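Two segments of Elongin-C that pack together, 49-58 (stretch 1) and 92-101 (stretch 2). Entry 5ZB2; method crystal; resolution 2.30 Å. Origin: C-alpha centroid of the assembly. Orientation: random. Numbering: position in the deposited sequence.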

ATOM      1  N   GLU B  49      16.529 -28.073  33.835  1.00113.89           N
ATOM      2  CA  GLU B  49      15.459 -27.274  34.421  1.00114.11           C
ATOM      3  C   GLU B  49      14.990 -26.279  33.367  1.00111.70           C
ATOM      4  O   GLU B  49      15.745 -25.383  32.973  1.00110.59           O
ATOM      5  N   LEU B  50      13.750 -26.435  32.914  1.00109.39           N
ATOM      6  CA  LEU B  50      13.188 -25.599  31.861  1.00106.89           C
ATOM      7  C   LEU B  50      12.149 -24.656  32.461  1.00109.19           C
ATOM      8  O   LEU B  50      10.941 -24.817  32.275  1.00109.06           O
ATOM      9  N   LYS B  51      12.637 -23.659  33.190  1.00112.47           N
ATOM     10  CA  LYS B  51      11.770 -22.598  33.666  1.00116.07           C
ATOM     11  C   LYS B  51      11.195 -21.831  32.475  1.00115.07           C
ATOM     12  O   LYS B  51      11.633 -21.980  31.332  1.00110.74           O
ATOM     13  N   GLN B  52      10.192 -21.003  32.759  1.00118.03           N
ATOM     14  CA  GLN B  52       9.512 -20.168  31.772  1.00119.54           C
ATOM     15  C   GLN B  52       8.625 -20.966  30.825  1.00108.83           C
ATOM     16  O   GLN B  52       8.094 -20.397  29.863  1.00105.75           O
ATOM     17  N   PHE B  53       8.444 -22.266  31.062  1.00107.91           N
ATOM     18  CA  PHE B  53       7.593 -23.102  30.227  1.00106.53           C
ATOM     19  C   PHE B  53       6.666 -23.921  31.110  1.00110.71           C
ATOM     20  O   PHE B  53       7.110 -24.535  32.085  1.00111.56           O
ATOM     21  N   ASP B  54       5.382 -23.933  30.759  1.00114.66           N
ATOM     22  CA  ASP B  54       4.369 -24.614  31.546  1.00114.82           C
ATOM     23  C   ASP B  54       4.419 -26.122  31.309  1.00109.50           C
ATOM     24  O   ASP B  54       5.132 -26.627  30.436  1.00104.06           O
ATOM     25  N   SER B  55       3.630 -26.846  32.104  1.00110.45           N
ATOM     26  CA  SER B  55       3.647 -28.304  32.051  1.00107.91           C
ATOM     27  C   SER B  55       3.077 -28.820  30.736  1.00101.66           C
ATOM     28  O   SER B  55       3.582 -29.802  30.179  1.00 96.87           O
ATOM     29  N   HIS B  56       2.027 -28.176  30.225  1.00101.06           N
ATOM     30  CA  HIS B  56       1.411 -28.633  28.984  1.00 98.29           C
ATOM     31  C   HIS B  56       2.346 -28.463  27.793  1.00 94.38           C
ATOM     32  O   HIS B  56       2.239 -29.208  26.812  1.00 89.22           O
ATOM     33  N   ILE B  57       3.269 -27.500  27.857  1.00 94.54           N
ATOM     34  CA  ILE B  57       4.194 -27.283  26.748  1.00 90.08           C
ATOM     35  C   ILE B  57       5.227 -28.402  26.692  1.00 84.63           C
ATOM     36  O   ILE B  57       5.429 -29.027  25.645  1.00 80.02           O
ATOM     37  N   LEU B  58       5.898 -28.670  27.815  1.00 87.37           N
ATOM     38  CA  LEU B  58       6.930 -29.702  27.832  1.00 85.34           C
ATOM     39  C   LEU B  58       6.353 -31.064  27.474  1.00 80.94           C
ATOM     40  O   LEU B  58       6.974 -31.834  26.730  1.00 75.29           O
ATOM     41  N   LEU B  92       1.895 -20.468  19.676  1.00 60.07           N
ATOM     42  CA  LEU B  92       2.951 -19.475  19.851  1.00 60.23           C
ATOM     43  C   LEU B  92       3.974 -19.940  20.880  1.00 61.26           C
ATOM     44  O   LEU B  92       5.175 -20.010  20.594  1.00 58.79           O
ATOM     45  N   GLU B  93       3.516 -20.265  22.092  1.00 64.67           N
ATOM     46  CA  GLU B  93       4.445 -20.665  23.144  1.00 67.79           C
ATOM     47  C   GLU B  93       5.225 -21.912  22.744  1.00 65.44           C
ATOM     48  O   GLU B  93       6.418 -22.030  23.048  1.00 65.77           O
ATOM     49  N   LEU B  94       4.576 -22.849  22.050  1.00 62.74           N
ATOM     50  CA  LEU B  94       5.279 -24.052  21.617  1.00 66.24           C
ATOM     51  C   LEU B  94       6.345 -23.733  20.576  1.00 59.70           C
ATOM     52  O   LEU B  94       7.396 -24.384  20.549  1.00 58.75           O
ATOM     53  N   LEU B  95       6.100 -22.744  19.712  1.00 56.83           N
ATOM     54  CA  LEU B  95       7.124 -22.330  18.759  1.00 55.42           C
ATOM     55  C   LEU B  95       8.372 -21.846  19.486  1.00 54.12           C
ATOM     56  O   LEU B  95       9.496 -22.215  19.127  1.00 53.15           O
ATOM     57  N   LEU B  96       8.190 -21.019  20.518  1.00 54.60           N
ATOM     58  CA  LEU B  96       9.332 -20.511  21.271  1.00 56.94           C
ATOM     59  C   LEU B  96      10.109 -21.646  21.928  1.00 58.40           C
ATOM     60  O   LEU B  96      11.344 -21.613  21.980  1.00 58.86           O
ATOM     61  N   ALA B  97       9.405 -22.659  22.439  1.00 59.09           N
ATOM     62  CA  ALA B  97      10.093 -23.786  23.062  1.00 61.12           C
ATOM     63  C   ALA B  97      10.864 -24.598  22.030  1.00 59.89           C
ATOM     64  O   ALA B  97      11.994 -25.029  22.288  1.00 60.89           O
ATOM     65  N   ALA B  98      10.271 -24.819  20.855  1.00 57.71           N
ATOM     66  CA  ALA B  98      10.971 -25.548  19.803  1.00 57.21           C
ATOM     67  C   ALA B  98      12.217 -24.796  19.359  1.00 57.56           C
ATOM     68  O   ALA B  98      13.245 -25.409  19.048  1.00 58.10           O
ATOM     69  N   ASP B  99      12.143 -23.465  19.321  1.00 58.16           N
ATOM     70  CA  ASP B  99      13.299 -22.666  18.932  1.00 57.42           C
ATOM     71  C   ASP B  99      14.425 -22.820  19.944  1.00 60.60           C
ATOM     72  O   ASP B  99      15.566 -23.128  19.581  1.00 60.69           O
ATOM     73  N   TYR B 100      14.118 -22.613  21.226  1.00 62.20           N
ATOM     74  CA  TYR B 100      15.132 -22.769  22.261  1.00 67.98           C
ATOM     75  C   TYR B 100      15.737 -24.166  22.231  1.00 68.96           C
ATOM     76  O   TYR B 100      16.955 -24.327  22.372  1.00 70.50           O
ATOM     77  N   LEU B 101      14.903 -25.189  22.042  1.00 65.82           N
ATOM     78  CA  LEU B 101      15.387 -26.559  21.939  1.00 65.79           C
ATOM     79  C   LEU B 101      15.967 -26.883  20.571  1.00 64.85           C
ATOM     80  O   LEU B 101      16.565 -27.953  20.409  1.00 66.83           O
TER

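What fills the space between the loop of stretch 1 and the helix of stretch 2? Phe53 does much of it. Its CA-to-CB bond runs sideways, but chi1 in the m well (-73°) brings the ring to the helix, where CZ lies 3.5 Å from Ala97 CA. The small Ala97 side chain points toward stretch 1 and sits over one face of the ring, its CB 4.0 Å from the ring centroid in a CH-pi contact.

How does Ile57 join this packing from the first turn of its own helix? It points toward stretch 2 with chi1 and chi2 both m. CG2 lies 3.9 Å from Ala97 CB and 4.1 Å from Leu94 CD1, so Ala97 CB meets both Phe53 and Ile57. Leu94 starts out sideways, and its t, p conformation carries CD1 to this contact.

How does Glu93 come to be so well covered by stretch 1? Its side chain points toward stretch 1 and is extended, with chi1 and chi2 both t. The chain therefore reaches past Ile57, whose CG1 is 3.6 Å from Glu93 CD, and places OE2 near the plane of the Phe53 ring at its edge, 4.1 Å from Phe53 CD1.

What polar partners does that carboxylate find? No hydrogen bond crosses between the stretches. Asp54 OD2 and Glu93 OE2 are like charges only 3.7 Å apart, a pairing that should be unfavourable unless offset. Asp54, at the N-cap position, makes no capping bond with its side chain; instead OD2 accepts a weak hydrogen bond from His56 NE2 at 3.4 Å, with His56 chi1 at p.

Where does the contact thin out? At Tyr100, which points toward stretch 1 with chi1 t, CE2 is 4.4 Å from Leu50 CD2. Leu50, m and t, begins sideways and brings its end closer, giving a loose apolar contact.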

ATOM      1  CB  GLU B  49      15.939 -26.555  35.680  1.00113.93           C
ATOM      2  CG  GLU B  49      16.454 -27.484  36.766  1.00116.75           C
ATOM      3  CD  GLU B  49      16.983 -26.732  37.970  1.00129.40           C
ATOM      4  OE1 GLU B  49      17.030 -25.485  37.920  1.00133.75           O
ATOM      5  OE2 GLU B  49      17.350 -27.388  38.967  1.00122.61           O
ATOM      6  CB  LEU B  50      12.580 -26.466  30.756  1.00104.93           C
ATOM      7  CG  LEU B  50      13.528 -27.423  30.032  1.00109.09           C
ATOM      8  CD1 LEU B  50      12.795 -28.100  28.887  1.00105.27           C
ATOM      9  CD2 LEU B  50      14.768 -26.704  29.521  1.00129.37           C
ATOM     10  CB  LYS B  51      12.538 -21.659  34.595  1.00124.29           C
ATOM     11  CG  LYS B  51      13.134 -22.348  35.814  1.00128.04           C
ATOM     12  CD  LYS B  51      13.879 -21.365  36.704  1.00131.85           C
ATOM     13  CE  LYS B  51      14.440 -22.050  37.940  1.00130.25           C
ATOM     14  NZ  LYS B  51      15.141 -21.094  38.841  1.00138.96           N
ATOM     15  CB  GLN B  52      10.504 -19.344  30.942  1.00129.73           C
ATOM     16  CG  GLN B  52      11.417 -18.448  31.762  1.00138.63           C
ATOM     17  CD  GLN B  52      12.504 -17.804  30.922  1.00157.13           C
ATOM     18  OE1 GLN B  52      12.732 -18.194  29.777  1.00167.94           O
ATOM     19  NE2 GLN B  52      13.180 -16.811  31.488  1.00156.95           N
ATOM     20  CB  PHE B  53       8.428 -24.027  29.331  1.00 99.23           C
ATOM     21  CG  PHE B  53       9.119 -23.319  28.197  1.00 93.49           C
ATOM     22  CD1 PHE B  53       8.512 -22.258  27.542  1.00 90.02           C
ATOM     23  CD2 PHE B  53      10.377 -23.722  27.782  1.00 88.80           C
ATOM     24  CE1 PHE B  53       9.146 -21.613  26.501  1.00 82.18           C
ATOM     25  CE2 PHE B  53      11.018 -23.077  26.740  1.00 83.70           C
ATOM     26  CZ  PHE B  53      10.401 -22.021  26.099  1.00 78.37           C
ATOM     27  CB  ASP B  54       2.981 -24.072  31.210  1.00119.34           C
ATOM     28  CG  ASP B  54       2.856 -22.584  31.474  1.00125.72           C
ATOM     29  OD1 ASP B  54       3.538 -22.083  32.393  1.00128.28           O
ATOM     30  OD2 ASP B  54       2.079 -21.915  30.761  1.00128.44           O
ATOM     31  CB  SER B  55       2.863 -28.868  33.236  1.00109.84           C
ATOM     32  OG  SER B  55       3.413 -28.419  34.463  1.00112.48           O
ATOM     33  CB  HIS B  56       0.101 -27.882  28.744  1.00 99.56           C
ATOM     34  CG  HIS B  56       0.263 -26.400  28.623  1.00107.20           C
ATOM     35  ND1 HIS B  56       0.335 -25.755  27.407  1.00109.86           N
ATOM     36  CD2 HIS B  56       0.367 -25.434  29.566  1.00122.94           C
ATOM     37  CE1 HIS B  56       0.475 -24.456  27.606  1.00112.13           C
ATOM     38  NE2 HIS B  56       0.498 -24.236  28.908  1.00120.41           N
ATOM     39  CB  ILE B  57       4.863 -25.901  26.873  1.00 90.26           C
ATOM     40  CG1 ILE B  57       3.814 -24.785  26.822  1.00 96.38           C
ATOM     41  CG2 ILE B  57       5.912 -25.701  25.783  1.00 79.54           C
ATOM     42  CD1 ILE B  57       3.016 -24.714  25.523  1.00 87.90           C
ATOM     43  CB  LEU B  58       7.605 -29.755  29.201  1.00 93.40           C
ATOM     44  CG  LEU B  58       8.677 -28.694  29.449  1.00 99.67           C
ATOM     45  CD1 LEU B  58       8.055 -27.324  29.652  1.00101.50           C
ATOM     46  CD2 LEU B  58       9.539 -29.074  30.640  1.00118.10           C
ATOM     47  CB  LEU B  92       2.353 -18.126  20.258  1.00 59.59           C
ATOM     48  CG  LEU B  92       1.709 -17.287  19.151  1.00 62.15           C
ATOM     49  CD1 LEU B  92       1.120 -16.009  19.731  1.00 61.31           C
ATOM     50  CD2 LEU B  92       2.705 -16.951  18.048  1.00 63.37           C
ATOM     51  CB  GLU B  93       3.690 -20.898  24.453  1.00 77.90           C
ATOM     52  CG  GLU B  93       4.600 -21.127  25.651  1.00 85.42           C
ATOM     53  CD  GLU B  93       3.843 -21.168  26.965  1.00101.72           C
ATOM     54  OE1 GLU B  93       2.608 -20.976  26.952  1.00107.90           O
ATOM     55  OE2 GLU B  93       4.485 -21.391  28.014  1.00103.66           O
ATOM     56  CB  LEU B  94       4.289 -25.080  21.067  1.00 67.04           C
ATOM     57  CG  LEU B  94       4.873 -26.450  20.704  1.00 66.82           C
ATOM     58  CD1 LEU B  94       5.550 -27.100  21.904  1.00 73.83           C
ATOM     59  CD2 LEU B  94       3.795 -27.371  20.146  1.00 65.07           C
ATOM     60  CB  LEU B  95       6.579 -21.236  17.837  1.00 51.68           C
ATOM     61  CG  LEU B  95       7.609 -20.549  16.931  1.00 47.89           C
ATOM     62  CD1 LEU B  95       8.359 -21.563  16.073  1.00 49.02           C
ATOM     63  CD2 LEU B  95       6.924 -19.519  16.056  1.00 46.62           C
ATOM     64  CB  LEU B  96       8.860 -19.506  22.323  1.00 55.68           C
ATOM     65  CG  LEU B  96       8.109 -18.280  21.801  1.00 56.93           C
ATOM     66  CD1 LEU B  96       7.739 -17.353  22.954  1.00 56.82           C
ATOM     67  CD2 LEU B  96       8.929 -17.536  20.754  1.00 54.34           C
ATOM     68  CB  ALA B  97       9.091 -24.671  23.800  1.00 65.41           C
ATOM     69  CB  ALA B  98      10.039 -25.784  18.615  1.00 54.87           C
ATOM     70  CB  ASP B  99      12.893 -21.200  18.796  1.00 56.16           C
ATOM     71  CG  ASP B  99      14.034 -20.323  18.332  1.00 57.14           C
ATOM     72  OD1 ASP B  99      14.960 -20.850  17.682  1.00 57.28           O
ATOM     73  OD2 ASP B  99      14.001 -19.105  18.613  1.00 57.88           O
ATOM     74  CB  TYR B 100      14.527 -22.474  23.632  1.00 73.84           C
ATOM     75  CG  TYR B 100      15.522 -22.598  24.763  1.00 85.00           C
ATOM     76  CD1 TYR B 100      16.467 -21.608  24.993  1.00 90.88           C
ATOM     77  CD2 TYR B 100      15.519 -23.708  25.598  1.00 89.42           C
ATOM     78  CE1 TYR B 100      17.380 -21.715  26.022  1.00 98.71           C
ATOM     79  CE2 TYR B 100      16.428 -23.826  26.632  1.00 99.39           C
ATOM     80  CZ  TYR B 100      17.356 -22.826  26.839  1.00104.03           C
ATOM     81  OH  TYR B 100      18.265 -22.936  27.866  1.00103.63           O
ATOM     82  CB  LEU B 101      14.253 -27.539  22.252  1.00 64.88           C
ATOM     83  CG  LEU B 101      13.641 -27.447  23.649  1.00 67.48           C
ATOM     84  CD1 LEU B 101      12.476 -28.413  23.772  1.00 65.05           C
ATOM     85  CD2 LEU B 101      14.683 -27.724  24.724  1.00 79.60           C
TER